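Local coordinates for pentacotripeptide-repeat region of PRORP domain-containing protein (Brachypodium distachyon, PDB 4ME2), which probably binds RNA in a sequence-specific manner, group II intron RNA among it, as a helical-repeat pentatricopeptide protein of the chloroplast, at residues 57-62 with 70-75; 96-101 with 133-138; 80-85 with 111-116. One frame throughout, in Å; residues are numbered along the deposited sequence.

Interaction 1: residues 57-62 with 70-75; sequences KRLTAA and TAAASA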
# COMPACT_ATOMS: atom_id res chain seq x y z
N LYS A 57 6.49 12.98 -16.88
CA LYS A 57 5.59 14.13 -16.90
C LYS A 57 5.20 14.50 -18.34
O LYS A 57 4.02 14.68 -18.64
CB LYS A 57 6.22 15.31 -16.14
CG LYS A 57 6.26 15.10 -14.63
CD LYS A 57 7.28 15.99 -13.91
CE LYS A 57 6.97 17.47 -14.05
NZ LYS A 57 7.97 18.31 -13.35
N ARG A 58 6.18 14.56 -19.23
CA ARG A 58 5.95 14.86 -20.64
C ARG A 58 5.00 13.86 -21.29
O ARG A 58 4.07 14.25 -22.01
CB ARG A 58 7.29 14.89 -21.38
CG ARG A 58 7.21 15.26 -22.85
CD ARG A 58 8.58 15.15 -23.52
NE ARG A 58 9.02 13.77 -23.70
CZ ARG A 58 10.12 13.24 -23.18
NH1 ARG A 58 10.95 13.97 -22.43
NH2 ARG A 58 10.41 11.96 -23.41
N LEU A 59 5.22 12.58 -21.03
CA LEU A 59 4.42 11.50 -21.62
C LEU A 59 2.97 11.50 -21.15
O LEU A 59 2.10 10.94 -21.82
CB LEU A 59 5.05 10.14 -21.34
CG LEU A 59 6.37 9.83 -22.06
CD1 LEU A 59 7.02 8.59 -21.48
CD2 LEU A 59 6.14 9.69 -23.55
N THR A 60 2.70 12.13 -20.02
CA THR A 60 1.37 12.08 -19.45
C THR A 60 0.73 13.45 -19.33
O THR A 60 -0.23 13.62 -18.59
CB THR A 60 1.38 11.44 -18.05
OG1 THR A 60 2.29 12.16 -17.20
CG2 THR A 60 1.77 9.95 -18.13
N ALA A 61 1.25 14.43 -20.07
CA ALA A 61 0.79 15.81 -19.91
C ALA A 61 -0.69 15.97 -20.22
O ALA A 61 -1.37 16.81 -19.63
CB ALA A 61 1.62 16.75 -20.77
N ALA A 62 -1.19 15.13 -21.13
CA ALA A 62 -2.59 15.19 -21.55
C ALA A 62 -3.47 14.14 -20.87
O ALA A 62 -4.68 14.32 -20.75
CB ALA A 62 -2.68 15.04 -23.06
N THR A 70 0.64 4.02 -16.63
CA THR A 70 1.31 2.72 -16.57
C THR A 70 2.27 2.54 -17.75
O THR A 70 3.43 2.18 -17.57
CB THR A 70 0.30 1.55 -16.53
OG1 THR A 70 -0.50 1.66 -15.34
CG2 THR A 70 1.02 0.21 -16.52
N ALA A 71 1.78 2.82 -18.95
CA ALA A 71 2.60 2.71 -20.16
C ALA A 71 3.74 3.72 -20.10
O ALA A 71 4.88 3.41 -20.46
CB ALA A 71 1.75 2.94 -21.39
N ALA A 72 3.42 4.92 -19.65
CA ALA A 72 4.41 5.97 -19.62
C ALA A 72 5.49 5.62 -18.61
O ALA A 72 6.66 5.85 -18.85
CB ALA A 72 3.79 7.31 -19.31
N ALA A 73 5.09 5.04 -17.47
CA ALA A 73 6.04 4.77 -16.39
C ALA A 73 7.07 3.70 -16.77
O ALA A 73 8.25 3.84 -16.46
CB ALA A 73 5.32 4.39 -15.11
N SER A 74 6.63 2.65 -17.46
CA SER A 74 7.59 1.66 -17.92
C SER A 74 8.54 2.24 -18.97
O SER A 74 9.73 1.95 -18.94
CB SER A 74 6.90 0.39 -18.43
OG SER A 74 6.04 0.67 -19.52
N ALA A 75 8.02 3.06 -19.87
CA ALA A 75 8.86 3.67 -20.90
C ALA A 75 9.87 4.65 -20.31
O ALA A 75 11.04 4.65 -20.68
CB ALA A 75 8.00 4.37 -21.95

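Interaction 2: residues 96-101 with 133-138; sequences GHWSLA and PAAAAA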
# COMPACT_ATOMS: atom_id res chain seq x y z
N GLY A 96 4.30 16.43 -5.73
CA GLY A 96 2.86 16.24 -5.57
C GLY A 96 2.18 15.54 -6.74
O GLY A 96 0.95 15.54 -6.83
N HIS A 97 2.97 14.93 -7.62
CA HIS A 97 2.41 14.15 -8.73
C HIS A 97 2.13 12.75 -8.25
O HIS A 97 2.84 11.82 -8.60
CB HIS A 97 3.36 14.11 -9.91
CG HIS A 97 3.67 15.47 -10.48
ND1 HIS A 97 2.73 16.26 -11.04
CD2 HIS A 97 4.86 16.18 -10.53
CE1 HIS A 97 3.30 17.41 -11.44
NE2 HIS A 97 4.61 17.36 -11.13
N TRP A 98 1.07 12.62 -7.46
CA TRP A 98 0.78 11.37 -6.76
C TRP A 98 0.56 10.20 -7.70
O TRP A 98 1.16 9.13 -7.52
CB TRP A 98 -0.38 11.58 -5.79
CG TRP A 98 -0.63 10.38 -4.94
CD1 TRP A 98 -0.04 10.07 -3.72
CD2 TRP A 98 -1.53 9.28 -5.23
NE1 TRP A 98 -0.52 8.87 -3.25
CE2 TRP A 98 -1.41 8.34 -4.12
CE3 TRP A 98 -2.39 8.99 -6.27
CZ2 TRP A 98 -2.14 7.17 -4.07
CZ3 TRP A 98 -3.13 7.81 -6.22
CH2 TRP A 98 -3.01 6.92 -5.14
N SER A 99 -0.27 10.38 -8.73
CA SER A 99 -0.55 9.28 -9.66
C SER A 99 0.71 8.79 -10.40
O SER A 99 0.86 7.60 -10.63
CB SER A 99 -1.66 9.65 -10.65
OG SER A 99 -1.19 10.58 -11.60
N LEU A 100 1.60 9.72 -10.76
CA LEU A 100 2.86 9.38 -11.43
C LEU A 100 3.80 8.67 -10.47
O LEU A 100 4.50 7.75 -10.87
CB LEU A 100 3.55 10.61 -12.00
CG LEU A 100 2.79 11.39 -13.07
CD1 LEU A 100 3.69 12.46 -13.68
CD2 LEU A 100 2.29 10.45 -14.15
N ALA A 101 3.81 9.12 -9.22
CA ALA A 101 4.66 8.49 -8.20
C ALA A 101 4.20 7.06 -7.94
O ALA A 101 5.02 6.16 -7.72
CB ALA A 101 4.68 9.30 -6.91
N PRO A 133 -12.28 9.70 -6.26
CA PRO A 133 -12.64 8.33 -6.60
C PRO A 133 -11.52 7.57 -7.30
O PRO A 133 -11.32 6.39 -7.02
CB PRO A 133 -13.85 8.51 -7.53
CG PRO A 133 -14.41 9.83 -7.17
CD PRO A 133 -13.23 10.68 -6.82
N ALA A 134 -10.80 8.24 -8.19
CA ALA A 134 -9.73 7.59 -8.95
C ALA A 134 -8.57 7.21 -8.03
O ALA A 134 -8.03 6.10 -8.14
CB ALA A 134 -9.24 8.49 -10.08
N ALA A 135 -8.22 8.11 -7.12
CA ALA A 135 -7.15 7.84 -6.14
C ALA A 135 -7.57 6.74 -5.16
O ALA A 135 -6.76 5.86 -4.82
CB ALA A 135 -6.74 9.11 -5.41
N ALA A 136 -8.83 6.77 -4.73
CA ALA A 136 -9.38 5.73 -3.85
C ALA A 136 -9.27 4.35 -4.51
O ALA A 136 -8.86 3.37 -3.88
CB ALA A 136 -10.82 6.05 -3.50
N ALA A 137 -9.63 4.29 -5.78
CA ALA A 137 -9.56 3.06 -6.55
C ALA A 137 -8.12 2.59 -6.66
O ALA A 137 -7.85 1.39 -6.56
CB ALA A 137 -10.14 3.27 -7.94
N ALA A 138 -7.20 3.53 -6.88
CA ALA A 138 -5.79 3.18 -7.01
C ALA A 138 -5.21 2.68 -5.68
O ALA A 138 -4.37 1.78 -5.67
CB ALA A 138 -4.99 4.36 -7.55

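Interaction 3: residues 80-85 with 111-116; sequences LLRADL and EPWYRP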
# COMPACT_ATOMS: atom_id res chain seq x y z
N LEU A 80 16.10 2.43 -15.47
CA LEU A 80 16.78 2.94 -14.26
C LEU A 80 17.21 1.84 -13.31
O LEU A 80 16.47 0.90 -13.06
CB LEU A 80 15.88 3.91 -13.51
CG LEU A 80 15.48 5.24 -14.15
CD1 LEU A 80 14.47 5.95 -13.26
CD2 LEU A 80 16.69 6.13 -14.41
N LEU A 81 18.42 1.99 -12.75
CA LEU A 81 18.88 1.17 -11.63
C LEU A 81 18.12 1.55 -10.36
O LEU A 81 17.48 2.61 -10.30
CB LEU A 81 20.38 1.34 -11.41
CG LEU A 81 21.32 1.05 -12.59
CD1 LEU A 81 22.74 1.40 -12.19
CD2 LEU A 81 21.23 -0.40 -13.03
N ARG A 82 18.18 0.68 -9.35
CA ARG A 82 17.39 0.84 -8.13
C ARG A 82 17.42 2.26 -7.57
O ARG A 82 16.38 2.87 -7.39
CB ARG A 82 17.85 -0.14 -7.04
CG ARG A 82 17.00 -0.11 -5.78
CD ARG A 82 17.69 -0.80 -4.61
NE ARG A 82 19.01 -0.22 -4.39
CZ ARG A 82 19.26 0.88 -3.68
NH1 ARG A 82 18.27 1.53 -3.07
NH2 ARG A 82 20.50 1.34 -3.58
N ALA A 83 18.62 2.76 -7.28
CA ALA A 83 18.77 4.05 -6.62
C ALA A 83 18.08 5.17 -7.41
O ALA A 83 17.39 6.00 -6.83
CB ALA A 83 20.24 4.37 -6.39
N ASP A 84 18.28 5.16 -8.73
CA ASP A 84 17.69 6.18 -9.60
C ASP A 84 16.16 6.04 -9.69
O ASP A 84 15.44 7.04 -9.71
CB ASP A 84 18.33 6.13 -10.98
CG ASP A 84 19.82 6.48 -10.95
OD1 ASP A 84 20.20 7.42 -10.22
OD2 ASP A 84 20.60 5.81 -11.65
N LEU A 85 15.67 4.80 -9.73
CA LEU A 85 14.22 4.59 -9.78
C LEU A 85 13.55 5.12 -8.52
O LEU A 85 12.54 5.83 -8.59
CB LEU A 85 13.87 3.12 -10.01
CG LEU A 85 12.36 2.81 -10.08
CD1 LEU A 85 11.67 3.69 -11.11
CD2 LEU A 85 12.09 1.35 -10.38
N GLU A 111 10.66 -5.14 -9.89
CA GLU A 111 12.12 -5.28 -9.98
C GLU A 111 12.66 -6.38 -9.07
O GLU A 111 12.13 -6.58 -7.97
CB GLU A 111 12.83 -3.96 -9.69
CG GLU A 111 12.64 -2.90 -10.77
CD GLU A 111 13.14 -3.35 -12.13
OE1 GLU A 111 14.32 -3.14 -12.44
OE2 GLU A 111 12.34 -3.91 -12.91
N PRO A 112 13.72 -7.06 -9.51
CA PRO A 112 14.31 -8.15 -8.72
C PRO A 112 14.77 -7.74 -7.32
O PRO A 112 14.78 -8.58 -6.42
CB PRO A 112 15.53 -8.56 -9.55
CG PRO A 112 15.19 -8.17 -10.95
CD PRO A 112 14.38 -6.91 -10.81
N TRP A 113 15.15 -6.48 -7.12
CA TRP A 113 15.63 -6.01 -5.82
C TRP A 113 14.55 -5.62 -4.85
O TRP A 113 14.82 -5.37 -3.67
CB TRP A 113 16.63 -4.87 -6.01
CG TRP A 113 16.15 -3.81 -6.95
CD1 TRP A 113 16.51 -3.62 -8.28
CD2 TRP A 113 15.17 -2.76 -6.66
NE1 TRP A 113 15.85 -2.53 -8.81
CE2 TRP A 113 15.03 -1.98 -7.89
CE3 TRP A 113 14.43 -2.39 -5.54
CZ2 TRP A 113 14.18 -0.88 -7.98
CZ3 TRP A 113 13.58 -1.28 -5.63
CH2 TRP A 113 13.46 -0.55 -6.83
N TYR A 114 13.30 -5.58 -5.32
CA TYR A 114 12.20 -5.03 -4.52
C TYR A 114 11.85 -5.85 -3.28
O TYR A 114 11.77 -7.08 -3.35
CB TYR A 114 10.96 -4.83 -5.38
CG TYR A 114 9.83 -4.13 -4.66
CD1 TYR A 114 9.84 -2.75 -4.48
CD2 TYR A 114 8.75 -4.85 -4.16
CE1 TYR A 114 8.81 -2.11 -3.82
CE2 TYR A 114 7.71 -4.22 -3.49
CZ TYR A 114 7.75 -2.85 -3.32
OH TYR A 114 6.73 -2.20 -2.67
N ARG A 115 11.65 -5.15 -2.16
CA ARG A 115 11.14 -5.75 -0.93
C ARG A 115 9.92 -4.98 -0.41
O ARG A 115 10.04 -3.82 -0.02
CB ARG A 115 12.22 -5.77 0.15
CG ARG A 115 13.33 -6.77 -0.10
CD ARG A 115 14.69 -6.12 0.05
NE ARG A 115 15.05 -5.88 1.45
CZ ARG A 115 15.69 -6.75 2.23
NH1 ARG A 115 16.03 -7.94 1.77
NH2 ARG A 115 15.98 -6.42 3.48
N PRO A 116 8.76 -5.65 -0.37
CA PRO A 116 7.52 -5.01 0.09
C PRO A 116 7.71 -4.36 1.46
O PRO A 116 8.23 -4.99 2.39
CB PRO A 116 6.53 -6.17 0.19
CG PRO A 116 7.04 -7.16 -0.80
CD PRO A 116 8.53 -7.06 -0.75
O HOH W 1 16.05 -1.16 -11.20

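Interaction 1: residues 57-62 with 70-75
L59 and T60 bring their side chains against A72 on helix 66-77; the side-chain groups that meet are apolar, and no hydrogen bond crosses the contact. T60 sends its methyl CG2 to the A72 methyl CB at 3.5 Å, while L59 meets the same methyl with its own CB at 3.7 Å, so that A72 CB is received between two neighbouring residues. A methyl is about what fits here, since the CA atoms of L59 and A72 lie only 5.9 Å apart. Further out, L59 CD1 passes alongside the A72 carbonyl and reaches A75 CB, one turn later, at 4.4 Å. Leucine has the length to span that turn, and A75 keeps the surface low enough to let it.

The polar bonds run within each side of the contact. T60 turns OG1 between its backbone N and carbonyl carbon (chi1 56°), which sends CG2 to A72 and leaves OG1 to bond L56 O and R64 NE; threonine thus serves both the apolar contact and the polar bonds of its own side. On the other helix S74 OG returns to A71 O at 3.1 Å, from above the carbonyl plane and on the same face as A75 N. Two helices joined by a short loop and packed through small residues are consistent with the helix-turn-helix architecture of pentatricopeptide repeat proteins.

Interaction 2: residues 96-101 with 133-138
W98 opens the first turn of helix 98-109 just after H97 at the N-cap, and faces A135 and A138, one turn apart in the first turns of helix 133-151. In this helix-turn-helix repeat fold the contact joins two helices that are not neighbours in sequence, with helix 118-126 lying between them in the chain. G96, at positive phi (84°), ends the preceding helix in a Schellman motif. A side chain at those angles would press on the carbonyl oxygen before it, so glycine suits the tight turn that brings W98 round.

Among the residues of 96-101, W98 alone reaches the second helix. Its CG stands anti to the backbone N (chi1 -174°), which extends the indole outward until the far end of its six-membered ring arrives at the alanines. CZ3 meets A135 CB at 3.9 Å, and the A135 carbonyl oxygen lies obliquely to the ring near CH2. Alanine suits both positions because a small methyl lets a broad ring come close to the helix. The indole NE1 bonds F124 O, which should limit the rotation of the ring. Replacing W98 with an alanine would probably leave F124 O without this donor and open a gap beside the two methyls. At the outer rim, A138 CB lies at the ring edge, close to its plane, 4.0 Å from W98 CH2.

Interaction 3: residues 80-85 with 111-116
R82 lays the aliphatic part of its side chain over one face of the W113 indole, with CG above the centre of the six-membered ring, in a CH-pi contact. CB lies over the pyrrole side, 3.6 Å from W113 NE1, and CD leans across the other way to W113 CE3 at 3.7 Å. With chi1 at -175°, CG points away from the backbone N and the methylenes run across the ring; the chain then bends at chi3, and the guanidinium leads away, its plane nearly perpendicular to that of the indole. Arginine suits an exposed first turn of helix 82-94 because its stem can cover an aromatic face while its charge stays at the surface.

The opposite face of the indole carries E111 CB, offset toward the rim, so the ring is layered between a residue of the helix and one of its own type I turn, E111 to Y114. L85, one turn on from R82, approaches the ring edge instead, with CD2 at 3.9 Å from W113 CZ2. The same leucine also packs on V107 and A108, which links the edge of the indole, through buried L85, to helix 98-109.

A water sits in the ring plane at the edge, accepting from W113 NE1 at 2.8 Å and donating to L80 O at 2.8 Å and to E111 OE1 at 2.9 Å. With no direct hydrogen bond between the two segments, their polar link rests on this water: the indole is held by hydrocarbon on its faces while its N-H is satisfied through solvent.

From the N terminus, interaction 1 comes first and closes the short loop between helix 47-59 and helix 66-77. Residues 80-85 then open interaction 3, but before that contact closes the chain passes through 96-101, the start of interaction 2. Residues 111-116 complete interaction 3, joining the start of helix 82-94 to the loop after helix 98-109, and residues 133-138 complete interaction 2. These two therefore cross, whereas interaction 1 precedes both in series. Interactions 1 and 2 touch, T60 and K57 packing on L100 and K57 also on H97; interaction 3 lies apart, its centre about 19 Å and 21 Å from theirs. Together they tie helices from 47-59 to 133-151, not all adjacent in sequence, into one array.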